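PDB 7BOB: endo-beta-mannanase from Opitutaceae bacterium TAV5, which probably removes mannose units from the ends of beta-1,4-linked manno-oligosaccharides or mannans, as an exo-acting family 5 glycoside hydrolase. Local coordinates for residues 119-124 / 172-177; 155-160 / 204-209. One frame throughout, in Å; residues are numbered along the deposited sequence.

Both contacts are buried, and both lie in the loops and helices around the parallel-stranded barrel of the catalytic domain. The centre of interaction 1 lies about 22 Å from the centre of the chain, that of interaction 2 about 10 Å; the first packs a loop on helix 168-183, the second joins two loops, one of them directly following barrel strand 151-154. An aromatic edge-to-face pair and a bridging water carry the first, whereas the second is apolar and van der Waals packing about an indole. The two sites touch by packing: Trp174 CZ3 lies 3.8 Å from Leu157 CD1, and Phe121 CZ comes equally close to Trp206 NE1.

Interaction 1. Residues 119-124 / 172-177; sequences NLFSDP and HEWCRR
Phe121 and Trp174 meet in a T-shaped stack, fixing the loop before helix 124-141 against helix 168-183 of the (beta/alpha)8 barrel expected of a family 5 glycoside hydrolase. The phenyl edge points into one indole face: CD1 of Phe121 stands 3.5 Å from CD2 of Trp174, close to the shared bond of the two rings, and CE1 continues toward the six-membered ring. The planes are nearly perpendicular, at 82°. The indole is carried clear of the helix by an extended first torsion (chi1 -178°), CG opposite the backbone N of Trp174, while CG of Phe121 lies beside the backbone N (chi1 -58°), directing an ortho edge at the indole. Phe100 makes a further edge-to-face pair with Trp174, and Val171 of the same helix touches Phe121.

The loop is shaped by Asn119, whose OD1 accepts from Phe121 N as an Asx turn and from Ser122 N as an Asx motif, the two donors approaching from opposite faces of the amide. Its ND2 is held by Asp162 O.

Leu120 adds a smaller apolar touch, its CD2 reaching CZ2 of Trp174 at 4.0 Å. Its carbonyl O is near NE1 of Trp174, but the angle is poor and no direct bond forms; a water closes the gap instead. That water gives the buried indole N-H its partner and would help to fix the rotation of the ring. The water oxygen lies in the plane of the indole at its edge, 2.9 Å from Trp174 NE1, and donates to Leu120 O at 2.8 Å.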
# COMPACT_ATOMS: atom_id res chain seq x y z
N ASN A 119 -22.03 3.19 7.30
CA ASN A 119 -21.63 3.83 6.06
C ASN A 119 -22.79 4.62 5.48
O ASN A 119 -23.87 4.06 5.25
CB ASN A 119 -21.17 2.76 5.08
CG ASN A 119 -20.74 3.36 3.74
OD1 ASN A 119 -21.57 3.71 2.91
ND2 ASN A 119 -19.42 3.47 3.54
N LEU A 120 -22.56 5.92 5.22
CA LEU A 120 -23.63 6.80 4.78
C LEU A 120 -24.40 6.23 3.59
O LEU A 120 -25.62 6.38 3.49
CB LEU A 120 -23.07 8.19 4.42
CG LEU A 120 -24.11 9.19 3.88
CD1 LEU A 120 -24.89 9.84 5.01
CD2 LEU A 120 -23.51 10.28 2.95
N PHE A 121 -23.70 5.53 2.69
CA PHE A 121 -24.30 5.12 1.43
C PHE A 121 -24.94 3.73 1.47
O PHE A 121 -25.90 3.48 0.73
CB PHE A 121 -23.25 5.13 0.32
CG PHE A 121 -22.59 6.47 0.11
CD1 PHE A 121 -23.35 7.59 -0.22
CD2 PHE A 121 -21.21 6.61 0.23
CE1 PHE A 121 -22.75 8.83 -0.43
CE2 PHE A 121 -20.60 7.84 0.01
CZ PHE A 121 -21.37 8.96 -0.32
N SER A 122 -24.42 2.82 2.29
CA SER A 122 -24.81 1.42 2.22
C SER A 122 -25.59 0.93 3.42
O SER A 122 -26.32 -0.06 3.30
CB SER A 122 -23.57 0.54 2.08
OG SER A 122 -22.72 0.83 3.17
N ASP A 123 -25.39 1.55 4.58
CA ASP A 123 -26.08 1.09 5.78
C ASP A 123 -27.59 1.18 5.59
O ASP A 123 -28.10 2.24 5.20
CB ASP A 123 -25.67 1.89 7.00
CG ASP A 123 -26.41 1.44 8.23
OD1 ASP A 123 -26.30 0.23 8.53
OD2 ASP A 123 -27.13 2.24 8.86
N PRO A 124 -28.35 0.10 5.85
CA PRO A 124 -29.81 0.16 5.62
C PRO A 124 -30.50 1.27 6.39
O PRO A 124 -31.33 2.00 5.83
CB PRO A 124 -30.27 -1.24 6.06
CG PRO A 124 -29.06 -2.13 5.77
CD PRO A 124 -27.88 -1.27 6.17
N HIS A 172 -24.38 4.64 -6.41
CA HIS A 172 -25.38 4.89 -7.44
C HIS A 172 -26.79 4.75 -6.88
O HIS A 172 -27.66 5.59 -7.15
CB HIS A 172 -25.16 3.93 -8.61
CG HIS A 172 -26.12 4.09 -9.75
ND1 HIS A 172 -25.75 4.56 -10.99
CD2 HIS A 172 -27.44 3.79 -9.85
CE1 HIS A 172 -26.79 4.56 -11.80
NE2 HIS A 172 -27.83 4.10 -11.13
N GLU A 173 -27.01 3.71 -6.05
CA GLU A 173 -28.33 3.47 -5.49
C GLU A 173 -28.70 4.55 -4.48
O GLU A 173 -29.84 5.01 -4.44
CB GLU A 173 -28.39 2.07 -4.85
CG GLU A 173 -29.67 1.75 -4.07
CD GLU A 173 -30.93 1.75 -4.95
OE1 GLU A 173 -30.83 1.76 -6.19
OE2 GLU A 173 -32.05 1.75 -4.40
N TRP A 174 -27.75 4.96 -3.64
CA TRP A 174 -28.03 6.00 -2.65
C TRP A 174 -28.44 7.29 -3.33
O TRP A 174 -29.35 8.00 -2.87
CB TRP A 174 -26.79 6.23 -1.79
CG TRP A 174 -26.96 7.24 -0.71
CD1 TRP A 174 -27.37 7.00 0.57
CD2 TRP A 174 -26.69 8.64 -0.80
NE1 TRP A 174 -27.38 8.18 1.28
CE2 TRP A 174 -26.96 9.20 0.46
CE3 TRP A 174 -26.23 9.48 -1.82
CZ2 TRP A 174 -26.80 10.56 0.73
CZ3 TRP A 174 -26.08 10.83 -1.55
CH2 TRP A 174 -26.35 11.35 -0.29
N CYS A 175 -27.77 7.60 -4.45
CA CYS A 175 -28.06 8.81 -5.20
C CYS A 175 -29.45 8.76 -5.81
O CYS A 175 -30.21 9.73 -5.75
CB CYS A 175 -26.99 9.01 -6.28
SG CYS A 175 -27.17 10.47 -7.32
N ARG A 176 -29.81 7.60 -6.38
CA ARG A 176 -31.18 7.39 -6.86
C ARG A 176 -32.18 7.59 -5.74
O ARG A 176 -33.21 8.26 -5.92
CB ARG A 176 -31.32 5.98 -7.46
CG ARG A 176 -32.59 5.78 -8.32
CD ARG A 176 -32.88 4.29 -8.59
NE ARG A 176 -33.02 3.53 -7.35
CZ ARG A 176 -34.17 3.40 -6.68
NH1 ARG A 176 -35.28 3.97 -7.14
NH2 ARG A 176 -34.21 2.70 -5.56
N ARG A 177 -31.90 7.02 -4.56
CA ARG A 177 -32.86 7.10 -3.46
C ARG A 177 -32.99 8.52 -2.93
O ARG A 177 -34.10 8.96 -2.63
CB ARG A 177 -32.45 6.15 -2.34
CG ARG A 177 -32.66 4.68 -2.67
CD ARG A 177 -34.13 4.28 -2.62
NE ARG A 177 -34.80 4.81 -1.43
CZ ARG A 177 -34.93 4.16 -0.28
NH1 ARG A 177 -34.43 2.94 -0.13
NH2 ARG A 177 -35.56 4.72 0.73
O HOH W 1 -27.74 8.12 4.17

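Interaction 2. Residues 155-160 / 204-209; sequences NELDAL and TGWRLG
Thr204 OG1 accepts a hydrogen bond from the backbone N of Trp206 at 3.1 Å, an ST turn with a fairly straight N-H...O angle of 154°. With chi1 at 67°, this hydroxyl lies between the backbone N and the carbonyl carbon of Thr204, within reach of Trp206 N; it also meets CB of Asp158 at 3.3 Å, while the methyl CG2 of Thr204 rests on Asp158 O. Gly205, between them, has a positive phi at which a side chain would press on the preceding carbonyl. Segment 155-160 follows the C-terminal end of strand 151-154, the end of a (beta/alpha)8 barrel where the active site lies, and here it packs against the loop after helix 198-201. Trp206 does most of the packing: CB of Asp158 abuts CD1 of the indole at 3.6 Å, and Asp158 N lies over one of its faces. Farther along the ring, CB of Leu157 reaches CZ2 of Trp206 at 3.8 Å, with CD1 of Leu157 alongside. The buried NE1 of Trp206 has no hydrogen-bond partner. Replacing this indole by an alanine is likely to leave CB of Asp158 and CB and CD1 of Leu157 without the surface they pack on. The carboxylate of Asp158 has its own tie, OD1 accepting from Asp196 N.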
# COMPACT_ATOMS: atom_id res chain seq x y z
N ASN A 155 -22.59 18.47 0.14
CA ASN A 155 -21.30 19.07 -0.13
C ASN A 155 -20.22 17.99 -0.26
O ASN A 155 -19.88 17.32 0.73
CB ASN A 155 -20.90 20.06 0.95
CG ASN A 155 -19.63 20.77 0.56
OD1 ASN A 155 -19.48 21.11 -0.61
ND2 ASN A 155 -18.69 20.92 1.49
N GLU A 156 -19.69 17.84 -1.47
CA GLU A 156 -18.48 17.04 -1.72
C GLU A 156 -18.65 15.63 -1.17
O GLU A 156 -17.81 15.12 -0.43
CB GLU A 156 -17.25 17.73 -1.15
CG GLU A 156 -17.06 19.15 -1.71
CD GLU A 156 -15.64 19.67 -1.61
OE1 GLU A 156 -14.91 19.27 -0.66
OE2 GLU A 156 -15.26 20.49 -2.48
N LEU A 157 -19.78 15.02 -1.52
CA LEU A 157 -20.08 13.69 -1.02
C LEU A 157 -19.04 12.69 -1.49
O LEU A 157 -18.87 11.63 -0.87
CB LEU A 157 -21.48 13.26 -1.46
CG LEU A 157 -22.64 14.02 -0.79
CD1 LEU A 157 -23.91 13.98 -1.65
CD2 LEU A 157 -22.91 13.50 0.62
N ASP A 158 -18.31 13.02 -2.56
CA ASP A 158 -17.28 12.15 -3.08
C ASP A 158 -15.96 12.26 -2.32
O ASP A 158 -15.05 11.48 -2.60
CB ASP A 158 -17.05 12.51 -4.55
CG ASP A 158 -16.57 13.93 -4.71
OD1 ASP A 158 -17.31 14.85 -4.37
OD2 ASP A 158 -15.45 14.15 -5.16
N ALA A 159 -15.83 13.22 -1.41
CA ALA A 159 -14.65 13.34 -0.56
C ALA A 159 -14.76 12.50 0.70
O ALA A 159 -13.77 12.39 1.44
CB ALA A 159 -14.44 14.81 -0.17
N LEU A 160 -15.94 11.94 0.97
CA LEU A 160 -16.20 11.24 2.21
C LEU A 160 -15.44 9.92 2.26
O LEU A 160 -15.40 9.19 1.25
CB LEU A 160 -17.69 10.97 2.36
CG LEU A 160 -18.57 12.17 2.71
CD1 LEU A 160 -20.03 11.83 2.48
CD2 LEU A 160 -18.30 12.63 4.15
N THR A 204 -14.44 7.46 -6.82
CA THR A 204 -15.15 7.52 -5.55
C THR A 204 -16.52 6.91 -5.65
O THR A 204 -17.24 6.89 -4.65
CB THR A 204 -15.30 8.97 -5.11
OG1 THR A 204 -16.18 9.64 -6.04
CG2 THR A 204 -13.94 9.68 -5.11
N GLY A 205 -16.92 6.42 -6.83
CA GLY A 205 -18.30 6.08 -7.11
C GLY A 205 -19.13 7.24 -7.61
O GLY A 205 -20.28 7.03 -8.03
N TRP A 206 -18.59 8.47 -7.60
CA TRP A 206 -19.28 9.64 -8.14
C TRP A 206 -18.68 9.90 -9.52
O TRP A 206 -17.63 10.54 -9.65
CB TRP A 206 -19.16 10.83 -7.19
CG TRP A 206 -20.01 10.63 -5.94
CD1 TRP A 206 -19.62 10.04 -4.76
CD2 TRP A 206 -21.39 11.00 -5.77
NE1 TRP A 206 -20.67 10.03 -3.87
CE2 TRP A 206 -21.77 10.61 -4.46
CE3 TRP A 206 -22.34 11.62 -6.60
CZ2 TRP A 206 -23.05 10.83 -3.96
CZ3 TRP A 206 -23.61 11.83 -6.10
CH2 TRP A 206 -23.96 11.44 -4.78
N ARG A 207 -19.34 9.39 -10.56
CA ARG A 207 -18.71 9.19 -11.85
C ARG A 207 -19.36 10.04 -12.94
O ARG A 207 -20.57 10.30 -12.92
CB ARG A 207 -18.78 7.74 -12.27
CG ARG A 207 -17.99 6.81 -11.36
CD ARG A 207 -18.41 5.38 -11.59
NE ARG A 207 -17.46 4.44 -11.00
CZ ARG A 207 -17.55 3.12 -11.12
NH1 ARG A 207 -18.56 2.58 -11.79
NH2 ARG A 207 -16.62 2.33 -10.57
N LEU A 208 -18.52 10.45 -13.88
CA LEU A 208 -18.96 11.01 -15.15
C LEU A 208 -19.06 9.86 -16.14
O LEU A 208 -18.04 9.32 -16.56
CB LEU A 208 -17.96 12.05 -15.67
CG LEU A 208 -17.57 13.18 -14.72
CD1 LEU A 208 -16.46 14.01 -15.33
CD2 LEU A 208 -18.78 14.05 -14.43
N GLY A 209 -20.27 9.47 -16.51
CA GLY A 209 -20.37 8.54 -17.62
C GLY A 209 -21.06 7.23 -17.33
O GLY A 209 -20.46 6.28 -16.79